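Local coordinates for amidohydrolase 3 domain-containing protein (PDB 3IGH), which probably hydrolyses carbon-nitrogen bonds other than peptide bonds, as a metal-dependent member of the amidohydrolase family whose substrate is not known, at residues A[24-34]-A[455-465]; A[190-198]-A[224-232]. All coordinates share one frame; numbering follows the deposited sequence. Where two conformers were deposited one is given.

Interaction 1. Residues A[24-34]-A[455-465]; sequences LVISHGKVIYA and DIGKLEPGFKA
The carbonyl oxygen of G29 takes a 2.8 Å hydrogen bond from A465 N, and CA of K464 leans on the same oxygen. Two residues on, V31 holds the loop through both backbone polar atoms: V31 N gives a bond of 2.9 Å to F463 O, and V31 O receives G462 N, in the type II turn from E460 to F463, at 3.0 Å. The V31 side chain points into the loop. With CG1 anti to the backbone N (chi1 173°), that methyl lies 3.6 Å from L459 O, while CG2 faces CB of A465 and CD2 of L459. L24 CD2 and A34 CB also border L459 O, which has no polar partner in the model. I26 places CG2 3.7 Å from the A465 methyl, and CD of P461 lies 4.0 Å from A34 CB. The extended K30 chain crosses D455 at about a right angle; its NZ lies 3.4 Å from both D455 OD2, a long salt bridge, and G462 O, a weak hydrogen bond. The loop before strand 467-470 thus lines the edge strand 30-35 of the N-terminal sheet through backbone bonds and apolar contacts that bury L459 O unpaired, the shared lysine adding a weaker tie.

Interaction 2. Residues A[190-198]-A[224-232]; sequences IKRAQEHLL and EGKLSINVF. With SO4 (sulfate ion), chain J.
Helix 183-199 packs here against the turn that leads from helix 212-223 into strand 230-235, part of the TIM-barrel architecture of the amidohydrolases. The amide of Q194 spans the gap and pairs with the backbone at both of its ends. NE2 donates to K226 O at 2.8 Å, lying in the plane of that carbonyl, with the acceptor in turn only 6° out of the glutamine amide plane. OE1 receives S228 N at 2.9 Å in a nearly straight bond, although the donor stands 50° above the plane of the side-chain carbonyl. CG sits between the backbone N and the carbonyl carbon (chi1 68°), and from there the chain runs out extended to the turn. S228 OG sits over the face of the amide, 3.2 Å from CD, without a hydrogen bond to OE1. Nearer the helix, I229 CD1 lies 3.8 Å from Q194 CB, and I229 CG2 meets L198 CD1 at 3.9 Å. On the same helix H196 NE2 donates to sulfate O4 at 3.0 Å; the ion, probably from the crystallisation liquor, is also bonded by A406 N. Replacing Q194 by alanine would probably leave K226 O and S228 N without these mates and open a gap beside S228 OG and L227 CD2. The buried amide satisfies two backbone groups of the turn, which probably helps fix the chain's path into the strand.

The two contacts lie about 20 Å apart between centres, interaction 1 toward the periphery of the chain and interaction 2 nearer its middle. Along the sequence, 190-198 and 224-232 both fall between the two halves of interaction 1, which brings a loop close to the C-terminus back to the small N-terminal sheet. The two also meet: I456 CD1 packs on N230 ND2 and on the F232 ring, and K464 NZ lies near N230 OD1. N230 and F232 belong to strand 230-235, which runs parallel to strand 202-210. One loop, 455-465, therefore touches both the N-terminal sheet and a strand of the barrel, joining the two parts of the fold.

Interaction 1. Residues A[24-34]-A[455-465]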
loop_
_atom_site.group_PDB
_atom_site.type_symbol
_atom_site.label_atom_id
_atom_site.label_comp_id
_atom_site.label_asym_id
_atom_site.label_seq_id
_atom_site.Cartn_x
_atom_site.Cartn_y
_atom_site.Cartn_z
ATOM N N LEU A 24 17.594 11.141 -22.858
ATOM C CA LEU A 24 16.563 11.014 -21.826
ATOM C C LEU A 24 16.972 11.790 -20.590
ATOM O O LEU A 24 18.147 11.820 -20.245
ATOM C CB LEU A 24 16.377 9.551 -21.398
ATOM C CG LEU A 24 15.518 8.535 -22.145
ATOM C CD1 LEU A 24 15.424 7.272 -21.302
ATOM C CD2 LEU A 24 14.130 9.063 -22.444
ATOM N N VAL A 25 16.003 12.409 -19.919
ATOM C CA VAL A 25 16.234 12.936 -18.572
ATOM C C VAL A 25 15.355 12.180 -17.592
ATOM O O VAL A 25 14.153 12.045 -17.813
ATOM C CB VAL A 25 15.967 14.459 -18.455
ATOM C CG1 VAL A 25 16.339 14.955 -17.064
ATOM C CG2 VAL A 25 16.767 15.224 -19.489
ATOM N N ILE A 26 15.968 11.684 -16.520
ATOM C CA ILE A 26 15.271 10.902 -15.510
ATOM C C ILE A 26 15.307 11.611 -14.159
ATOM O O ILE A 26 16.371 12.017 -13.679
ATOM C CB ILE A 26 15.873 9.479 -15.367
ATOM C CG1 ILE A 26 15.798 8.726 -16.701
ATOM C CG2 ILE A 26 15.164 8.681 -14.260
ATOM C CD1 ILE A 26 16.859 7.662 -16.841
ATOM N N SER A 27 14.131 11.756 -13.561
ATOM C CA SER A 27 14.000 12.302 -12.221
ATOM C C SER A 27 13.211 11.341 -11.342
ATOM O O SER A 27 12.057 11.041 -11.660
ATOM C CB SER A 27 13.276 13.646 -12.283
ATOM O OG SER A 27 13.055 14.142 -10.978
ATOM N N HIS A 28 13.844 10.888 -10.251
ATOM C CA HIS A 28 13.226 9.986 -9.268
ATOM C C HIS A 28 12.516 8.780 -9.902
ATOM O O HIS A 28 11.344 8.503 -9.606
ATOM C CB HIS A 28 12.280 10.759 -8.330
ATOM C CG HIS A 28 12.985 11.701 -7.398
ATOM N ND1 HIS A 28 12.948 13.069 -7.553
ATOM C CD2 HIS A 28 13.747 11.466 -6.303
ATOM C CE1 HIS A 28 13.655 13.639 -6.592
ATOM N NE2 HIS A 28 14.153 12.687 -5.822
ATOM N N GLY A 29 13.224 8.081 -10.787
ATOM C CA GLY A 29 12.698 6.883 -11.428
ATOM C C GLY A 29 11.683 7.122 -12.527
ATOM O O GLY A 29 11.069 6.173 -13.000
ATOM N N LYS A 30 11.495 8.376 -12.934
ATOM C CA LYS A 30 10.573 8.695 -14.035
ATOM C C LYS A 30 11.230 9.518 -15.138
ATOM O O LYS A 30 12.051 10.380 -14.857
ATOM C CB LYS A 30 9.324 9.412 -13.514
ATOM C CG LYS A 30 8.347 8.497 -12.773
ATOM C CD LYS A 30 6.931 9.042 -12.825
ATOM C CE LYS A 30 5.921 8.015 -12.325
ATOM N NZ LYS A 30 4.525 8.441 -12.615
ATOM N N VAL A 31 10.860 9.236 -16.387
ATOM C CA VAL A 31 11.312 10.011 -17.544
ATOM C C VAL A 31 10.620 11.376 -17.537
ATOM O O VAL A 31 9.397 11.460 -17.404
ATOM C CB VAL A 31 11.010 9.269 -18.876
ATOM C CG1 VAL A 31 11.319 10.151 -20.085
ATOM C CG2 VAL A 31 11.788 7.931 -18.949
ATOM N N ILE A 32 11.394 12.451 -17.652
ATOM C CA ILE A 32 10.793 13.797 -17.705
ATOM C C ILE A 32 11.051 14.551 -19.009
ATOM O O ILE A 32 10.337 15.503 -19.349
ATOM C CB ILE A 32 11.157 14.646 -16.469
ATOM C CG1 ILE A 32 12.668 14.799 -16.323
ATOM C CG2 ILE A 32 10.581 14.008 -15.217
ATOM C CD1 ILE A 32 13.071 15.980 -15.462
ATOM N N TYR A 33 12.071 14.107 -19.738
ATOM C CA TYR A 33 12.340 14.575 -21.084
ATOM C C TYR A 33 12.844 13.410 -21.940
ATOM O O TYR A 33 13.661 12.612 -21.490
ATOM C CB TYR A 33 13.356 15.734 -21.078
ATOM C CG TYR A 33 13.750 16.205 -22.465
ATOM C CD1 TYR A 33 12.907 17.037 -23.206
ATOM C CD2 TYR A 33 14.959 15.810 -23.039
ATOM C CE1 TYR A 33 13.259 17.458 -24.484
ATOM C CE2 TYR A 33 15.320 16.227 -24.311
ATOM C CZ TYR A 33 14.466 17.047 -25.029
ATOM O OH TYR A 33 14.827 17.456 -26.292
ATOM N N ALA A 34 12.316 13.316 -23.159
ATOM C CA ALA A 34 12.806 12.387 -24.173
ATOM C C ALA A 34 12.961 13.188 -25.455
ATOM O O ALA A 34 11.975 13.727 -25.965
ATOM C CB ALA A 34 11.808 11.241 -24.390
ATOM N N ASP A 455 1.875 3.661 -16.055
ATOM C CA ASP A 455 3.128 4.410 -16.199
ATOM C C ASP A 455 4.343 3.524 -16.498
ATOM O O ASP A 455 5.474 3.907 -16.231
ATOM C CB ASP A 455 3.372 5.296 -14.972
ATOM C CG ASP A 455 3.428 4.504 -13.670
ATOM O OD1 ASP A 455 3.201 3.274 -13.692
ATOM O OD2 ASP A 455 3.698 5.115 -12.616
ATOM N N ILE A 456 4.110 2.329 -17.031
ATOM C CA ILE A 456 5.215 1.448 -17.411
ATOM C C ILE A 456 5.065 1.058 -18.880
ATOM O O ILE A 456 3.945 0.982 -19.391
ATOM C CB ILE A 456 5.295 0.185 -16.487
ATOM C CG1 ILE A 456 5.434 0.595 -15.012
ATOM C CG2 ILE A 456 6.435 -0.760 -16.923
ATOM C CD1 ILE A 456 5.513 -0.556 -14.003
ATOM N N GLY A 457 6.186 0.844 -19.566
ATOM C CA GLY A 457 6.151 0.197 -20.876
ATOM C C GLY A 457 6.694 1.036 -22.017
ATOM O O GLY A 457 7.032 0.498 -23.077
ATOM N N LYS A 458 6.756 2.351 -21.800
ATOM C CA LYS A 458 7.349 3.284 -22.762
ATOM C C LYS A 458 8.410 4.135 -22.063
ATOM O O LYS A 458 8.461 4.181 -20.836
ATOM C CB LYS A 458 6.278 4.185 -23.380
ATOM C CG LYS A 458 5.328 3.486 -24.347
ATOM C CD LYS A 458 4.401 4.497 -25.018
ATOM C CE LYS A 458 3.260 3.818 -25.762
ATOM N NZ LYS A 458 3.701 3.092 -26.986
ATOM N N LEU A 459 9.272 4.795 -22.832
ATOM C CA LEU A 459 10.258 5.689 -22.205
ATOM C C LEU A 459 9.973 7.137 -22.602
ATOM O O LEU A 459 10.876 7.930 -22.866
ATOM C CB LEU A 459 11.707 5.250 -22.486
ATOM C CG LEU A 459 12.180 3.918 -21.880
ATOM C CD1 LEU A 459 13.505 3.471 -22.502
ATOM C CD2 LEU A 459 12.289 3.956 -20.336
ATOM N N GLU A 460 8.683 7.456 -22.642
ATOM C CA GLU A 460 8.198 8.809 -22.892
ATOM C C GLU A 460 7.992 9.486 -21.537
ATOM O O GLU A 460 7.926 8.787 -20.521
ATOM C CB GLU A 460 6.892 8.744 -23.689
ATOM C CG GLU A 460 7.103 8.320 -25.141
ATOM C CD GLU A 460 5.829 7.875 -25.844
ATOM O OE1 GLU A 460 5.942 7.299 -26.949
ATOM O OE2 GLU A 460 4.721 8.095 -25.305
ATOM N N PRO A 461 7.939 10.840 -21.505
ATOM C CA PRO A 461 7.649 11.576 -20.260
ATOM C C PRO A 461 6.410 11.084 -19.496
ATOM O O PRO A 461 5.368 10.827 -20.099
ATOM C CB PRO A 461 7.453 13.019 -20.746
ATOM C CG PRO A 461 8.330 13.113 -21.947
ATOM C CD PRO A 461 8.209 11.769 -22.626
ATOM N N GLY A 462 6.549 10.928 -18.180
ATOM C CA GLY A 462 5.467 10.420 -17.339
ATOM C C GLY A 462 5.633 8.950 -16.981
ATOM O O GLY A 462 5.124 8.490 -15.957
ATOM N N PHE A 463 6.352 8.212 -17.823
ATOM C CA PHE A 463 6.579 6.789 -17.596
ATOM C C PHE A 463 7.741 6.549 -16.636
ATOM O O PHE A 463 8.666 7.362 -16.558
ATOM C CB PHE A 463 6.831 6.071 -18.922
ATOM C CG PHE A 463 5.585 5.827 -19.736
ATOM C CD1 PHE A 463 5.088 6.805 -20.598
ATOM C CD2 PHE A 463 4.912 4.608 -19.649
ATOM C CE1 PHE A 463 3.936 6.571 -21.357
ATOM C CE2 PHE A 463 3.759 4.361 -20.394
ATOM C CZ PHE A 463 3.268 5.343 -21.253
ATOM N N LYS A 464 7.677 5.440 -15.896
ATOM C CA LYS A 464 8.802 4.986 -15.079
ATOM C C LYS A 464 9.999 4.674 -15.982
ATOM O O LYS A 464 9.838 4.109 -17.067
ATOM C CB LYS A 464 8.443 3.740 -14.261
ATOM C CG LYS A 464 7.452 3.984 -13.128
ATOM C CD LYS A 464 7.416 2.803 -12.156
ATOM C CE LYS A 464 6.507 3.107 -10.975
ATOM N NZ LYS A 464 6.676 2.140 -9.850
ATOM N N ALA A 465 11.192 5.042 -15.526
ATOM C CA ALA A 465 12.418 4.812 -16.289
ATOM C C ALA A 465 12.945 3.399 -16.057
ATOM O O ALA A 465 13.995 3.201 -15.429
ATOM C CB ALA A 465 13.477 5.853 -15.924
#

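Interaction 2. Residues A[190-198]-A[224-232]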
loop_
_atom_site.group_PDB
_atom_site.type_symbol
_atom_site.label_atom_id
_atom_site.label_comp_id
_atom_site.label_asym_id
_atom_site.label_seq_id
_atom_site.Cartn_x
_atom_site.Cartn_y
_atom_site.Cartn_z
ATOM N N ILE A 190 11.677 -15.555 -3.474
ATOM C CA ILE A 190 11.340 -14.354 -4.256
ATOM C C ILE A 190 12.596 -13.534 -4.560
ATOM O O ILE A 190 12.756 -13.024 -5.675
ATOM C CB ILE A 190 10.231 -13.496 -3.574
ATOM C CG1 ILE A 190 8.907 -14.265 -3.576
ATOM C CG2 ILE A 190 10.035 -12.160 -4.313
ATOM C CD1 ILE A 190 7.901 -13.779 -2.524
ATOM N N LYS A 191 13.497 -13.424 -3.586
ATOM C CA LYS A 191 14.781 -12.738 -3.823
ATOM C C LYS A 191 15.581 -13.431 -4.932
ATOM O O LYS A 191 16.123 -12.773 -5.815
ATOM C CB LYS A 191 15.613 -12.646 -2.546
ATOM C CG LYS A 191 15.125 -11.574 -1.569
ATOM C CD LYS A 191 16.073 -11.395 -0.383
ATOM C CE LYS A 191 17.149 -10.363 -0.684
ATOM N NZ LYS A 191 17.927 -10.011 0.535
ATOM N N ARG A 192 15.633 -14.740 -4.905
ATOM C CA ARG A 192 16.308 -15.462 -5.938
ATOM C C ARG A 192 15.678 -15.257 -7.301
ATOM O O ARG A 192 16.347 -15.009 -8.248
ATOM C CB ARG A 192 16.463 -16.918 -5.580
ATOM C CG ARG A 192 17.081 -17.756 -6.637
ATOM C CD ARG A 192 18.517 -18.168 -6.356
ATOM N NE ARG A 192 19.200 -18.627 -7.564
ATOM C CZ ARG A 192 19.405 -17.861 -8.632
ATOM N NH1 ARG A 192 19.001 -16.594 -8.621
ATOM N NH2 ARG A 192 20.011 -18.351 -9.707
ATOM N N ALA A 193 14.371 -15.347 -7.365
ATOM C CA ALA A 193 13.647 -15.129 -8.614
ATOM C C ALA A 193 13.832 -13.731 -9.199
ATOM O O ALA A 193 14.120 -13.598 -10.389
ATOM C CB ALA A 193 12.147 -15.440 -8.427
ATOM N N GLN A 194 13.687 -12.692 -8.374
ATOM C CA GLN A 194 13.804 -11.324 -8.882
ATOM C C GLN A 194 15.208 -10.985 -9.394
ATOM O O GLN A 194 15.332 -10.233 -10.353
ATOM C CB GLN A 194 13.325 -10.278 -7.862
ATOM C CG GLN A 194 14.207 -10.156 -6.614
ATOM C CD GLN A 194 13.773 -9.065 -5.649
ATOM O OE1 GLN A 194 12.790 -8.363 -5.887
ATOM N NE2 GLN A 194 14.521 -8.907 -4.553
ATOM N N GLU A 195 16.247 -11.541 -8.768
ATOM C CA GLU A 195 17.619 -11.302 -9.232
ATOM C C GLU A 195 17.877 -12.006 -10.565
ATOM O O GLU A 195 18.561 -11.463 -11.427
ATOM C CB GLU A 195 18.671 -11.640 -8.158
ATOM C CG GLU A 195 18.855 -13.106 -7.790
ATOM C CD GLU A 195 19.716 -13.315 -6.539
ATOM O OE1 GLU A 195 20.347 -14.394 -6.422
ATOM O OE2 GLU A 195 19.754 -12.408 -5.675
ATOM N N HIS A 196 17.280 -13.191 -10.732
ATOM C CA HIS A 196 17.295 -13.933 -11.991
ATOM C C HIS A 196 16.605 -13.142 -13.100
ATOM O O HIS A 196 17.142 -13.008 -14.210
ATOM C CB HIS A 196 16.614 -15.291 -11.777
ATOM C CG HIS A 196 16.606 -16.176 -12.987
ATOM N ND1 HIS A 196 17.703 -16.914 -13.378
ATOM C CD2 HIS A 196 15.622 -16.469 -13.871
ATOM C CE1 HIS A 196 17.402 -17.611 -14.459
ATOM N NE2 HIS A 196 16.143 -17.362 -14.778
ATOM N N LEU A 197 15.429 -12.589 -12.795
ATOM C CA LEU A 197 14.671 -11.802 -13.770
ATOM C C LEU A 197 15.366 -10.499 -14.123
ATOM O O LEU A 197 15.437 -10.131 -15.295
ATOM C CB LEU A 197 13.241 -11.522 -13.261
ATOM C CG LEU A 197 12.397 -12.797 -13.198
ATOM C CD1 LEU A 197 11.195 -12.600 -12.291
ATOM C CD2 LEU A 197 11.968 -13.267 -14.595
ATOM N N LEU A 198 15.892 -9.819 -13.107
ATOM C CA LEU A 198 16.594 -8.551 -13.300
ATOM C C LEU A 198 17.818 -8.741 -14.207
ATOM O O LEU A 198 18.059 -7.934 -15.110
ATOM C CB LEU A 198 17.002 -7.961 -11.945
ATOM C CG LEU A 198 17.340 -6.478 -11.795
ATOM C CD1 LEU A 198 16.207 -5.594 -12.272
ATOM C CD2 LEU A 198 17.661 -6.178 -10.338
ATOM N N GLU A 224 11.221 -3.257 3.488
ATOM C CA GLU A 224 12.686 -3.258 3.615
ATOM C C GLU A 224 13.385 -2.614 2.415
ATOM O O GLU A 224 14.606 -2.464 2.416
ATOM C CB GLU A 224 13.212 -4.688 3.764
ATOM C CG GLU A 224 12.716 -5.436 4.985
ATOM C CD GLU A 224 13.427 -5.048 6.268
ATOM O OE1 GLU A 224 14.674 -4.979 6.273
ATOM O OE2 GLU A 224 12.729 -4.831 7.278
ATOM N N GLY A 225 12.622 -2.268 1.381
ATOM C CA GLY A 225 13.186 -1.732 0.145
ATOM C C GLY A 225 14.066 -2.751 -0.569
ATOM O O GLY A 225 15.048 -2.390 -1.211
ATOM N N LYS A 226 13.713 -4.026 -0.442
ATOM C CA LYS A 226 14.485 -5.118 -1.041
ATOM C C LYS A 226 13.760 -5.781 -2.216
ATOM O O LYS A 226 14.196 -6.823 -2.708
ATOM C CB LYS A 226 14.874 -6.154 0.025
ATOM C CG LYS A 226 15.918 -5.641 1.016
ATOM C CD LYS A 226 16.098 -6.580 2.191
ATOM C CE LYS A 226 17.195 -6.069 3.119
ATOM N NZ LYS A 226 17.189 -6.766 4.435
ATOM N N LEU A 227 12.651 -5.186 -2.652
ATOM C CA LEU A 227 12.028 -5.566 -3.929
ATOM C C LEU A 227 12.708 -4.810 -5.066
ATOM O O LEU A 227 12.645 -3.584 -5.134
ATOM C CB LEU A 227 10.526 -5.256 -3.935
ATOM C CG LEU A 227 9.438 -6.272 -3.604
ATOM C CD1 LEU A 227 8.103 -5.682 -4.011
ATOM C CD2 LEU A 227 9.636 -7.628 -4.276
ATOM N N SER A 228 13.358 -5.540 -5.966
ATOM C CA SER A 228 14.186 -4.904 -6.977
ATOM C C SER A 228 13.497 -4.798 -8.339
ATOM O O SER A 228 14.057 -4.233 -9.280
ATOM C CB SER A 228 15.515 -5.654 -7.101
ATOM O OG SER A 228 15.292 -6.986 -7.524
ATOM N N ILE A 229 12.286 -5.350 -8.435
ATOM C CA ILE A 229 11.474 -5.289 -9.649
ATOM C C ILE A 229 10.049 -4.859 -9.267
ATOM O O ILE A 229 9.636 -5.020 -8.117
ATOM C CB ILE A 229 11.410 -6.673 -10.384
ATOM C CG1 ILE A 229 10.847 -7.763 -9.458
ATOM C CG2 ILE A 229 12.793 -7.056 -10.968
ATOM C CD1 ILE A 229 10.492 -9.108 -10.139
ATOM N N ASN A 230 9.311 -4.311 -10.228
ATOM C CA ASN A 230 7.900 -4.001 -10.021
ATOM C C ASN A 230 7.075 -5.282 -10.005
ATOM O O ASN A 230 7.205 -6.129 -10.887
ATOM C CB ASN A 230 7.390 -3.032 -11.094
ATOM C CG ASN A 230 8.231 -1.770 -11.178
ATOM O OD1 ASN A 230 8.438 -1.081 -10.175
ATOM N ND2 ASN A 230 8.732 -1.467 -12.374
ATOM N N VAL A 231 6.259 -5.439 -8.968
ATOM C CA VAL A 231 5.464 -6.647 -8.795
ATOM C C VAL A 231 3.985 -6.278 -8.717
ATOM O O VAL A 231 3.561 -5.580 -7.796
ATOM C CB VAL A 231 5.885 -7.426 -7.525
ATOM C CG1 VAL A 231 5.000 -8.671 -7.326
ATOM C CG2 VAL A 231 7.368 -7.818 -7.586
ATOM N N PHE A 232 3.206 -6.763 -9.678
ATOM C CA PHE A 232 1.758 -6.605 -9.654
ATOM C C PHE A 232 1.152 -7.927 -9.161
ATOM O O PHE A 232 1.071 -8.912 -9.907
ATOM C CB PHE A 232 1.241 -6.163 -11.039
ATOM C CG PHE A 232 1.687 -4.770 -11.418
ATOM C CD1 PHE A 232 0.834 -3.681 -11.232
ATOM C CD2 PHE A 232 2.986 -4.535 -11.898
ATOM C CE1 PHE A 232 1.253 -2.382 -11.532
ATOM C CE2 PHE A 232 3.417 -3.239 -12.210
ATOM C CZ PHE A 232 2.546 -2.160 -12.021
HETATM S S SO4 J . 14.894 -20.647 -16.183
HETATM O O1 SO4 J . 16.194 -20.702 -15.526
HETATM O O2 SO4 J . 14.959 -21.397 -17.432
HETATM O O3 SO4 J . 13.875 -21.236 -15.319
HETATM O O4 SO4 J . 14.563 -19.257 -16.466
#